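Local coordinates for glucose-binding protein (Thermus thermophilus HB27, PDB 2B3F) that binds glucose or galactose as a periplasmic solute-binding protein and probably serves a binding-protein-dependent sugar transport system, at residues K200-W205 / N372-A377; K195-K200 / A379-A384. One frame throughout, in Å; residues are numbered along the deposited sequence.

Contact 1 of 2, residues K200-W205 / N372-A377; sequences KAVRAW and NPQAAA
Trp205 and Val202 carry the packing from the first turns of helix 199-212, Trp205 with the larger share, where they cross the start of helix 373-387, the short axes 8.4 Å apart at 117°. Trp205 CB meets Pro373 CB at 3.7 Å. With CG anti to the carbonyl carbon (chi1 -64°), the indole is laid along the partner helix: CD1 and NE1 pass Ala377, Trp205 CD2 is 3.5 Å from Ala376 CB, and CE2, CE3 and the far carbons out to CH2 lie beneath the same methyl. That methyl sits over the centre of the six-membered ring, a CH-pi contact 13° off the normal; a residue as small as alanine lets the backbone come this near. Trp173 and Phe367 meet the same indole. Farther out, Val202 straddles the gap with both branches, CG1 near Pro373 CB and CG2 3.7 Å from Ala377 CB. Proline suits a first helical turn, where its missing N-H costs no helix bond, and Asn372 caps that turn: OD1 accepts weak bonds from Gln374 N and Ala375 N. With that cap and the Gln374 NE2 bond to Asn378, the helices adhere mainly through apolar contacts, Gln374 OE1 at the margin beside the Val202 methyls.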
ATOM      1  N   LYS A 200      17.758 -18.412   1.498  1.00 23.11           N
ATOM      2  CA  LYS A 200      16.296 -18.343   1.464  1.00 23.03           C
ATOM      3  C   LYS A 200      15.828 -17.023   0.836  1.00 22.33           C
ATOM      4  O   LYS A 200      14.890 -17.015   0.050  1.00 22.06           O
ATOM      5  CB  LYS A 200      15.699 -18.494   2.875  1.00 23.21           C
ATOM      6  CG  LYS A 200      15.823 -19.929   3.435  1.00 24.94           C
ATOM      7  CD  LYS A 200      15.204 -20.116   4.833  1.00 24.66           C
ATOM      8  CE  LYS A 200      15.976 -19.393   5.930  1.00 26.69           C
ATOM      9  NZ  LYS A 200      15.315 -19.542   7.273  1.00 27.23           N
ATOM     10  N   ALA A 201      16.498 -15.925   1.197  1.00 21.68           N
ATOM     11  CA  ALA A 201      16.115 -14.596   0.717  1.00 21.62           C
ATOM     12  C   ALA A 201      16.663 -14.309  -0.691  1.00 21.73           C
ATOM     13  O   ALA A 201      16.030 -13.597  -1.454  1.00 21.23           O
ATOM     14  CB  ALA A 201      16.577 -13.532   1.691  1.00 21.07           C
ATOM     15  N   VAL A 202      17.832 -14.866  -1.036  1.00 21.54           N
ATOM     16  CA  VAL A 202      18.316 -14.797  -2.418  1.00 22.10           C
ATOM     17  C   VAL A 202      17.319 -15.456  -3.376  1.00 21.88           C
ATOM     18  O   VAL A 202      17.103 -14.972  -4.487  1.00 21.70           O
ATOM     19  CB  VAL A 202      19.721 -15.459  -2.566  1.00 21.96           C
ATOM     20  CG1 VAL A 202      20.153 -15.506  -4.040  1.00 22.50           C
ATOM     21  CG2 VAL A 202      20.749 -14.741  -1.732  1.00 21.73           C
ATOM     22  N   ARG A 203      16.697 -16.554  -2.948  1.00 22.45           N
ATOM     23  CA  ARG A 203      15.697 -17.235  -3.764  1.00 22.88           C
ATOM     24  C   ARG A 203      14.488 -16.353  -4.176  1.00 22.24           C
ATOM     25  O   ARG A 203      13.888 -16.553  -5.239  1.00 21.56           O
ATOM     26  CB  ARG A 203      15.196 -18.496  -3.038  1.00 23.31           C
ATOM     27  CG  ARG A 203      14.355 -19.370  -3.933  1.00 25.31           C
ATOM     28  CD  ARG A 203      13.930 -20.698  -3.316  1.00 28.89           C
ATOM     29  NE  ARG A 203      12.693 -21.100  -3.990  1.00 34.28           N
ATOM     30  CZ  ARG A 203      11.497 -21.245  -3.412  1.00 35.57           C
ATOM     31  NH1 ARG A 203      11.320 -21.102  -2.094  1.00 37.07           N
ATOM     32  NH2 ARG A 203      10.456 -21.568  -4.175  1.00 38.12           N
ATOM     33  N   ALA A 204      14.126 -15.381  -3.332  1.00 21.04           N
ATOM     34  CA  ALA A 204      13.052 -14.467  -3.669  1.00 20.89           C
ATOM     35  C   ALA A 204      13.349 -13.793  -5.002  1.00 20.20           C
ATOM     36  O   ALA A 204      12.469 -13.629  -5.835  1.00 19.60           O
ATOM     37  CB  ALA A 204      12.875 -13.432  -2.555  1.00 21.06           C
ATOM     38  N   TRP A 205      14.603 -13.405  -5.200  1.00 20.12           N
ATOM     39  CA  TRP A 205      14.999 -12.734  -6.430  1.00 20.67           C
ATOM     40  C   TRP A 205      15.029 -13.680  -7.634  1.00 21.02           C
ATOM     41  O   TRP A 205      14.721 -13.260  -8.749  1.00 20.36           O
ATOM     42  CB  TRP A 205      16.355 -12.055  -6.258  1.00 19.91           C
ATOM     43  CG  TRP A 205      16.366 -10.941  -5.246  1.00 19.53           C
ATOM     44  CD1 TRP A 205      16.799 -11.002  -3.952  1.00 19.81           C
ATOM     45  CD2 TRP A 205      15.978  -9.583  -5.469  1.00 18.43           C
ATOM     46  NE1 TRP A 205      16.677  -9.779  -3.349  1.00 19.77           N
ATOM     47  CE2 TRP A 205      16.178  -8.884  -4.253  1.00 19.06           C
ATOM     48  CE3 TRP A 205      15.476  -8.894  -6.566  1.00 19.75           C
ATOM     49  CZ2 TRP A 205      15.885  -7.533  -4.112  1.00 19.32           C
ATOM     50  CZ3 TRP A 205      15.173  -7.550  -6.427  1.00 20.02           C
ATOM     51  CH2 TRP A 205      15.383  -6.881  -5.203  1.00 18.76           C
ATOM     52  N   ASN A 372      20.686 -10.466 -11.773  1.00 25.96           N
ATOM     53  CA  ASN A 372      21.522 -11.312 -10.939  1.00 25.63           C
ATOM     54  C   ASN A 372      20.957 -11.336  -9.515  1.00 24.91           C
ATOM     55  O   ASN A 372      21.099 -10.351  -8.798  1.00 24.16           O
ATOM     56  CB  ASN A 372      22.938 -10.738 -10.921  1.00 25.77           C
ATOM     57  CG  ASN A 372      23.909 -11.596 -10.167  1.00 26.84           C
ATOM     58  OD1 ASN A 372      23.532 -12.474  -9.384  1.00 28.78           O
ATOM     59  ND2 ASN A 372      25.191 -11.357 -10.407  1.00 30.87           N
ATOM     60  N   PRO A 373      20.330 -12.451  -9.111  1.00 24.39           N
ATOM     61  CA  PRO A 373      19.775 -12.515  -7.758  1.00 23.70           C
ATOM     62  C   PRO A 373      20.776 -12.240  -6.633  1.00 23.43           C
ATOM     63  O   PRO A 373      20.422 -11.583  -5.646  1.00 22.41           O
ATOM     64  CB  PRO A 373      19.232 -13.940  -7.664  1.00 23.94           C
ATOM     65  CG  PRO A 373      19.006 -14.364  -9.054  1.00 25.38           C
ATOM     66  CD  PRO A 373      20.063 -13.694  -9.859  1.00 24.67           C
ATOM     67  N   GLN A 374      22.022 -12.690  -6.777  1.00 22.63           N
ATOM     68  CA  GLN A 374      22.984 -12.524  -5.698  1.00 21.99           C
ATOM     69  C   GLN A 374      23.374 -11.067  -5.535  1.00 20.92           C
ATOM     70  O   GLN A 374      23.535 -10.577  -4.408  1.00 20.63           O
ATOM     71  CB  GLN A 374      24.237 -13.383  -5.919  1.00 22.32           C
ATOM     72  CG  GLN A 374      25.163 -13.391  -4.716  1.00 24.20           C
ATOM     73  CD  GLN A 374      24.569 -14.117  -3.536  1.00 27.75           C
ATOM     74  OE1 GLN A 374      24.064 -15.235  -3.678  1.00 30.39           O
ATOM     75  NE2 GLN A 374      24.615 -13.488  -2.356  1.00 29.29           N
ATOM     76  N   ALA A 375      23.531 -10.377  -6.661  1.00 19.73           N
ATOM     77  CA  ALA A 375      23.876  -8.970  -6.665  1.00 19.84           C
ATOM     78  C   ALA A 375      22.786  -8.134  -5.965  1.00 18.60           C
ATOM     79  O   ALA A 375      23.105  -7.253  -5.181  1.00 19.34           O
ATOM     80  CB  ALA A 375      24.065  -8.495  -8.079  1.00 20.48           C
ATOM     81  N   ALA A 376      21.519  -8.438  -6.273  1.00 18.43           N
ATOM     82  CA  ALA A 376      20.352  -7.728  -5.696  1.00 18.14           C
ATOM     83  C   ALA A 376      20.322  -7.981  -4.201  1.00 18.21           C
ATOM     84  O   ALA A 376      20.134  -7.056  -3.404  1.00 18.42           O
ATOM     85  CB  ALA A 376      19.069  -8.212  -6.317  1.00 18.02           C
ATOM     86  N   ALA A 377      20.497  -9.244  -3.828  1.00 18.30           N
ATOM     87  CA  ALA A 377      20.518  -9.619  -2.415  1.00 18.75           C
ATOM     88  C   ALA A 377      21.630  -8.893  -1.649  1.00 19.11           C
ATOM     89  O   ALA A 377      21.421  -8.336  -0.540  1.00 18.07           O
ATOM     90  CB  ALA A 377      20.658 -11.122  -2.270  1.00 19.32           C
TER

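Contact 2 of 2, residues K195-K200 / A379-A384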
ATOM      1  N   LYS A 195      19.167 -12.308   7.135  1.00 22.49           N
ATOM      2  CA  LYS A 195      19.898 -11.457   6.215  1.00 22.64           C
ATOM      3  C   LYS A 195      19.341 -11.616   4.796  1.00 21.36           C
ATOM      4  O   LYS A 195      18.866 -12.694   4.417  1.00 20.34           O
ATOM      5  CB  LYS A 195      21.395 -11.786   6.238  1.00 22.91           C
ATOM      6  CG  LYS A 195      22.091 -11.407   7.549  1.00 25.90           C
ATOM      7  CD  LYS A 195      23.627 -11.414   7.437  1.00 26.90           C
ATOM      8  CE  LYS A 195      24.158 -10.219   6.601  1.00 31.48           C
ATOM      9  NZ  LYS A 195      25.657  -9.955   6.609  1.00 31.86           N
ATOM     10  N   PHE A 196      19.411 -10.525   4.030  1.00 20.06           N
ATOM     11  CA  PHE A 196      19.010 -10.527   2.624  1.00 20.36           C
ATOM     12  C   PHE A 196      19.897 -11.443   1.783  1.00 20.21           C
ATOM     13  O   PHE A 196      19.484 -11.919   0.745  1.00 19.90           O
ATOM     14  CB  PHE A 196      19.033  -9.104   2.054  1.00 19.43           C
ATOM     15  CG  PHE A 196      17.945  -8.221   2.608  1.00 17.72           C
ATOM     16  CD1 PHE A 196      16.709  -8.170   1.994  1.00 19.39           C
ATOM     17  CD2 PHE A 196      18.150  -7.482   3.761  1.00 19.05           C
ATOM     18  CE1 PHE A 196      15.698  -7.363   2.513  1.00 18.49           C
ATOM     19  CE2 PHE A 196      17.135  -6.695   4.289  1.00 18.71           C
ATOM     20  CZ  PHE A 196      15.923  -6.644   3.661  1.00 18.37           C
ATOM     21  N   THR A 197      21.110 -11.677   2.262  1.00 20.97           N
ATOM     22  CA  THR A 197      22.069 -12.560   1.611  1.00 21.96           C
ATOM     23  C   THR A 197      21.909 -14.032   2.008  1.00 23.11           C
ATOM     24  O   THR A 197      22.619 -14.886   1.485  1.00 23.62           O
ATOM     25  CB  THR A 197      23.500 -12.127   1.938  1.00 21.57           C
ATOM     26  OG1 THR A 197      23.632 -11.978   3.356  1.00 23.16           O
ATOM     27  CG2 THR A 197      23.833 -10.818   1.263  1.00 22.29           C
ATOM     28  N   ASP A 198      20.991 -14.337   2.917  1.00 23.92           N
ATOM     29  CA  ASP A 198      20.662 -15.733   3.211  1.00 23.89           C
ATOM     30  C   ASP A 198      20.114 -16.399   1.956  1.00 24.11           C
ATOM     31  O   ASP A 198      19.297 -15.806   1.238  1.00 23.53           O
ATOM     32  CB  ASP A 198      19.618 -15.847   4.318  1.00 24.70           C
ATOM     33  CG  ASP A 198      19.446 -17.281   4.801  1.00 24.92           C
ATOM     34  OD1 ASP A 198      18.701 -18.064   4.175  1.00 26.31           O
ATOM     35  OD2 ASP A 198      20.078 -17.606   5.818  1.00 30.19           O
ATOM     36  N   PRO A 199      20.553 -17.650   1.674  1.00 24.25           N
ATOM     37  CA  PRO A 199      20.000 -18.376   0.520  1.00 23.84           C
ATOM     38  C   PRO A 199      18.481 -18.338   0.381  1.00 23.55           C
ATOM     39  O   PRO A 199      17.973 -18.247  -0.736  1.00 23.44           O
ATOM     40  CB  PRO A 199      20.541 -19.802   0.729  1.00 24.79           C
ATOM     41  CG  PRO A 199      21.868 -19.558   1.348  1.00 23.85           C
ATOM     42  CD  PRO A 199      21.624 -18.424   2.332  1.00 24.44           C
ATOM     43  N   LYS A 200      17.758 -18.412   1.498  1.00 23.11           N
ATOM     44  CA  LYS A 200      16.296 -18.343   1.464  1.00 23.03           C
ATOM     45  C   LYS A 200      15.828 -17.023   0.836  1.00 22.33           C
ATOM     46  O   LYS A 200      14.890 -17.015   0.050  1.00 22.06           O
ATOM     47  CB  LYS A 200      15.699 -18.494   2.875  1.00 23.21           C
ATOM     48  CG  LYS A 200      15.823 -19.929   3.435  1.00 24.94           C
ATOM     49  CD  LYS A 200      15.204 -20.116   4.833  1.00 24.66           C
ATOM     50  CE  LYS A 200      15.976 -19.393   5.930  1.00 26.69           C
ATOM     51  NZ  LYS A 200      15.315 -19.542   7.273  1.00 27.23           N
ATOM     52  N   ALA A 379      23.079  -6.144  -2.508  1.00 17.47           N
ATOM     53  CA  ALA A 379      22.745  -4.716  -2.489  1.00 17.61           C
ATOM     54  C   ALA A 379      21.755  -4.376  -1.370  1.00 17.27           C
ATOM     55  O   ALA A 379      21.943  -3.414  -0.647  1.00 17.27           O
ATOM     56  CB  ALA A 379      22.197  -4.266  -3.819  1.00 17.37           C
ATOM     57  N   ALA A 380      20.711  -5.185  -1.219  1.00 16.96           N
ATOM     58  CA  ALA A 380      19.720  -4.937  -0.167  1.00 16.72           C
ATOM     59  C   ALA A 380      20.381  -5.064   1.186  1.00 16.95           C
ATOM     60  O   ALA A 380      20.082  -4.290   2.096  1.00 16.59           O
ATOM     61  CB  ALA A 380      18.560  -5.907  -0.289  1.00 16.58           C
ATOM     62  N   GLN A 381      21.287  -6.036   1.330  1.00 16.91           N
ATOM     63  CA  GLN A 381      22.012  -6.180   2.604  1.00 17.34           C
ATOM     64  C   GLN A 381      22.918  -4.969   2.907  1.00 17.63           C
ATOM     65  O   GLN A 381      23.001  -4.515   4.040  1.00 17.26           O
ATOM     66  CB  GLN A 381      22.837  -7.469   2.649  1.00 18.08           C
ATOM     67  CG  GLN A 381      23.376  -7.801   4.054  1.00 18.05           C
ATOM     68  CD  GLN A 381      22.251  -7.994   5.060  1.00 19.52           C
ATOM     69  OE1 GLN A 381      21.327  -8.771   4.813  1.00 21.64           O
ATOM     70  NE2 GLN A 381      22.312  -7.279   6.175  1.00 19.06           N
ATOM     71  N   ALA A 382      23.576  -4.439   1.886  1.00 17.41           N
ATOM     72  CA  ALA A 382      24.446  -3.286   2.090  1.00 18.03           C
ATOM     73  C   ALA A 382      23.619  -2.082   2.594  1.00 18.24           C
ATOM     74  O   ALA A 382      24.020  -1.368   3.523  1.00 17.62           O
ATOM     75  CB  ALA A 382      25.186  -2.955   0.795  1.00 18.36           C
ATOM     76  N   ILE A 383      22.466  -1.848   1.988  1.00 18.57           N
ATOM     77  CA  ILE A 383      21.595  -0.760   2.440  1.00 18.56           C
ATOM     78  C   ILE A 383      21.144  -1.011   3.879  1.00 18.39           C
ATOM     79  O   ILE A 383      21.172  -0.104   4.706  1.00 18.08           O
ATOM     80  CB  ILE A 383      20.371  -0.616   1.537  1.00 18.88           C
ATOM     81  CG1 ILE A 383      20.797  -0.341   0.094  1.00 20.19           C
ATOM     82  CG2 ILE A 383      19.420   0.480   2.064  1.00 20.16           C
ATOM     83  CD1 ILE A 383      21.692   0.802  -0.077  1.00 23.07           C
ATOM     84  N   ALA A 384      20.733  -2.247   4.174  1.00 17.85           N
ATOM     85  CA  ALA A 384      20.287  -2.594   5.525  1.00 18.33           C
ATOM     86  C   ALA A 384      21.391  -2.278   6.536  1.00 19.19           C
ATOM     87  O   ALA A 384      21.151  -1.668   7.588  1.00 18.76           O
ATOM     88  CB  ALA A 384      19.888  -4.071   5.585  1.00 18.19           C
TER
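A type I beta turn, Lys195 to Asp198, leads into helix 199-212 and is pinned against the middle of helix 373-387 by a glutamine side chain. The tight part centres on Phe196 and Gln381, both buried. Gln381 leaves its helix with CG anti to the backbone N (chi1 -168°) and bends at chi2 (61°), which carries its amide back to the turn. There OE1 accepts from Phe196 N at 2.7 Å, the donor lying nearly along the C=O axis (174°) although the hydrogen bond is bent at the hydrogen. The same oxygen lies at the edge of the phenyl ring, 3.6 Å from Phe196 CD2, while Gln381 NE2 is held by Asp385 of its own helix, so both ends of the amide are engaged and its rotation is fixed. Over one face of the ring comes Ala380 CB, 3.7 Å from Phe196 CD1; farther along, Ala384 CB approaches CE2. Small alanines on this side of the helix let the flat ring lie close, and Trp190 packs edge-to-face with it.

At the solvent-exposed rim, Lys195 still packs closely: its aliphatic chain, bent at chi3, crosses the glutamine and brings CE to 3.3 Å from Gln381 CD; a long flexible chain can cover the amide while keeping its charge outside. The fit is looser at Thr197, which adds one methyl, CG2, 3.8 Å from Gln381 CB. Beyond it the turn parts from the partner helix, and Asp198 serves as N-cap of helix 199-212, the anti lone pair of OD1 accepting from Lys200 N at 2.9 Å.

In the fold
From the N terminus, the chain leaves helix 166-190, forms the turn that begins contact 2, and enters helix 199-212, whose first turns supply contact 1. It then runs through some 140 residues, including strands of both sheets, before helix 354-370 leads into helix 373-387. Residues 372-377 close the inner loop of contact 1, and residues 379-384 close the outer loop of contact 2, so the two nest without crossing. Lys200 belongs to both, and their centres lie 8 Å apart; Ala377 CB touches Phe196 O between them. Together they join the C-terminal helix to the chain around residues 195-205, away from the sugar pocket.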